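PDB 4M88: extracellular ligand-binding receptor from Verminephrobacter eiseniae, which probably binds an amino acid outside the cytoplasm as the solute-binding component of an ABC transporter. Local coordinates for residues A216-K220 and A221-Q225. Residues are numbered along the deposited sequence; the frame is centred on the assembly and turned at random.
Sequences AALRK and ADVTQ
Leu218 and Arg219 receive the returning chain of Asp222 and Val223 in a Schellman motif that ends helix 208-220 and leads through a loop to strand 227-229, in one alpha/beta lobe of the periplasmic-binding-protein fold. Two backbone bonds define the motif: Val223 N donates to Leu218 O (2.9 Å), and Asp222 N to Arg219 O (3.0 Å), the latter reaching its acceptor from above the carbonyl plane. Asp222 turns the chain with a positive phi of 64°. One step earlier, Ala221 N still makes a helical bond to Ala217 O and a weak one to Leu218 O.

The apolar part of the motif joins Leu218 CD2 to Val223 CG2 at 4.0 Å, the two side chains crossing at an angle. Val223 CG1 stands anti to the backbone N (chi1 177°), which leaves CG2 beside that N and facing Leu218. Both side chains continue inward onto Val202 of strand 201-205, while Ile194 and Ala195 of helix 184-195 meet Leu218 and Val223 respectively.

On the polar side, the Arg219 chain bends at chi2 (-42°) and swings its guanidinium alongside the loop, edge toward the carbonyls. NH1 donates to two backbone carbonyls, Val223 O and Gln225 O, each at 2.9 Å; both oxygens lie near the guanidinium plane, and both bonds are fairly straight. Arg219 NE is held by Gly246 O, near the C-terminal end of helix 235-247, which further fixes the rotation of the group. A leucine in its place would probably leave the carbonyls of Val223 and Gln225 without this shared donor and the loop less firmly tied to the helix. A water bridges the second arm of the guanidinium to the loop, accepting from Arg219 NH2 and donating to Thr224 O, at 3.0 Å from each.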
ATOM      1  N   ALA A 216     -18.562  -6.394  -3.161  1.00 11.99           N
ATOM      2  CA  ALA A 216     -19.522  -7.416  -3.564  1.00 11.92           C
ATOM      3  C   ALA A 216     -20.837  -7.226  -2.826  1.00 14.85           C
ATOM      4  O   ALA A 216     -21.909  -7.370  -3.416  1.00 12.96           O
ATOM      5  CB  ALA A 216     -18.969  -8.799  -3.321  1.00 15.68           C
ATOM      6  N   ALA A 217     -20.753  -6.898  -1.539  1.00 13.74           N
ATOM      7  CA  ALA A 217     -21.949  -6.697  -0.730  1.00 14.42           C
ATOM      8  C   ALA A 217     -22.748  -5.492  -1.218  1.00 12.86           C
ATOM      9  O   ALA A 217     -23.985  -5.541  -1.288  1.00 11.95           O
ATOM     10  CB  ALA A 217     -21.577  -6.534   0.731  1.00 14.23           C
ATOM     11  N   LEU A 218     -22.046  -4.408  -1.538  1.00 13.13           N
ATOM     12  CA  LEU A 218     -22.704  -3.221  -2.074  1.00 13.60           C
ATOM     13  C   LEU A 218     -23.413  -3.516  -3.406  1.00 10.43           C
ATOM     14  O   LEU A 218     -24.580  -3.161  -3.573  1.00 11.73           O
ATOM     15  CB  LEU A 218     -21.716  -2.056  -2.206  1.00 10.09           C
ATOM     16  CG  LEU A 218     -21.244  -1.421  -0.895  1.00 10.88           C
ATOM     17  CD1 LEU A 218     -20.038  -0.521  -1.132  1.00 13.09           C
ATOM     18  CD2 LEU A 218     -22.378  -0.630  -0.214  1.00 15.81           C
ATOM     19  N   ARG A 219     -22.729  -4.176  -4.339  1.00 10.69           N
ATOM     20  CA  ARG A 219     -23.343  -4.520  -5.623  1.00 10.73           C
ATOM     21  C   ARG A 219     -24.570  -5.414  -5.425  1.00 16.47           C
ATOM     22  O   ARG A 219     -25.605  -5.217  -6.067  1.00 16.29           O
ATOM     23  CB  ARG A 219     -22.341  -5.207  -6.565  1.00 13.72           C
ATOM     24  CG  ARG A 219     -21.215  -4.329  -7.073  1.00 15.26           C
ATOM     25  CD  ARG A 219     -21.678  -2.949  -7.476  1.00 16.57           C
ATOM     26  NE  ARG A 219     -20.654  -2.254  -8.254  1.00 15.39           N
ATOM     27  CZ  ARG A 219     -20.587  -0.931  -8.407  1.00 18.19           C
ATOM     28  NH1 ARG A 219     -21.482  -0.130  -7.827  1.00 13.44           N
ATOM     29  NH2 ARG A 219     -19.621  -0.402  -9.150  1.00 16.91           N
ATOM     30  N   LYS A 220     -24.462  -6.379  -4.516  1.00 17.68           N
ATOM     31  CA  LYS A 220     -25.592  -7.259  -4.208  1.00 21.49           C
ATOM     32  C   LYS A 220     -26.766  -6.516  -3.563  1.00 20.18           C
ATOM     33  O   LYS A 220     -27.914  -6.942  -3.679  1.00 22.26           O
ATOM     34  CB  LYS A 220     -25.152  -8.407  -3.304  1.00 22.46           C
ATOM     35  CG  LYS A 220     -24.548  -9.556  -4.072  1.00 33.85           C
ATOM     36  CD  LYS A 220     -24.314 -10.760  -3.176  1.00 36.63           C
ATOM     37  CE  LYS A 220     -24.209 -12.034  -3.998  1.00 40.66           C
ATOM     38  NZ  LYS A 220     -23.608 -13.141  -3.196  1.00 43.49           N
ATOM     39  N   ALA A 221     -26.477  -5.405  -2.889  1.00 18.25           N
ATOM     40  CA  ALA A 221     -27.531  -4.580  -2.303  1.00 17.21           C
ATOM     41  C   ALA A 221     -28.053  -3.553  -3.308  1.00 18.84           C
ATOM     42  O   ALA A 221     -28.783  -2.638  -2.935  1.00 21.92           O
ATOM     43  CB  ALA A 221     -27.047  -3.894  -1.037  1.00 14.25           C
ATOM     44  N   ASP A 222     -27.684  -3.732  -4.576  1.00 16.74           N
ATOM     45  CA  ASP A 222     -28.106  -2.866  -5.682  1.00 20.55           C
ATOM     46  C   ASP A 222     -27.585  -1.441  -5.530  1.00 19.72           C
ATOM     47  O   ASP A 222     -28.243  -0.480  -5.942  1.00 20.92           O
ATOM     48  CB  ASP A 222     -29.634  -2.869  -5.853  1.00 27.64           C
ATOM     49  CG  ASP A 222     -30.185  -4.243  -6.244  1.00 42.39           C
ATOM     50  OD1 ASP A 222     -29.474  -5.002  -6.936  1.00 49.96           O
ATOM     51  OD2 ASP A 222     -31.338  -4.552  -5.866  1.00 47.11           O
ATOM     52  N   VAL A 223     -26.410  -1.301  -4.926  1.00 12.43           N
ATOM     53  CA  VAL A 223     -25.736  -0.011  -4.937  1.00 10.86           C
ATOM     54  C   VAL A 223     -24.955   0.028  -6.243  1.00 13.53           C
ATOM     55  O   VAL A 223     -23.886  -0.576  -6.354  1.00 19.32           O
ATOM     56  CB  VAL A 223     -24.810   0.164  -3.726  1.00 13.48           C
ATOM     57  CG1 VAL A 223     -24.057   1.492  -3.814  1.00 15.89           C
ATOM     58  CG2 VAL A 223     -25.626   0.127  -2.455  1.00 15.10           C
ATOM     59  N   THR A 224     -25.523   0.703  -7.241  1.00 11.31           N
ATOM     60  CA  THR A 224     -24.939   0.763  -8.574  1.00 19.22           C
ATOM     61  C   THR A 224     -24.080   2.016  -8.761  1.00 20.05           C
ATOM     62  O   THR A 224     -23.457   2.202  -9.810  1.00 18.78           O
ATOM     63  CB  THR A 224     -26.040   0.761  -9.633  1.00 20.94           C
ATOM     64  OG1 THR A 224     -26.942   1.838  -9.367  1.00 22.05           O
ATOM     65  CG2 THR A 224     -26.819  -0.544  -9.574  1.00 26.60           C
ATOM     66  N   GLN A 225     -24.064   2.869  -7.738  1.00 13.98           N
ATOM     67  CA  GLN A 225     -23.299   4.122  -7.757  1.00 11.80           C
ATOM     68  C   GLN A 225     -21.802   3.847  -7.840  1.00 11.18           C
ATOM     69  O   GLN A 225     -21.354   2.742  -7.489  1.00 16.93           O
ATOM     70  CB  GLN A 225     -23.596   4.935  -6.490  1.00 16.11           C
ATOM     71  CG  GLN A 225     -24.962   5.624  -6.509  1.00 20.44           C
ATOM     72  CD  GLN A 225     -26.111   4.650  -6.332  1.00 30.06           C
ATOM     73  OE1 GLN A 225     -25.949   3.579  -5.742  1.00 24.92           O
ATOM     74  NE2 GLN A 225     -27.284   5.018  -6.846  1.00 34.45           N
TER
HETATM   75  O   HOH W   1     -20.565   2.102 -10.604  1.00 24.62           O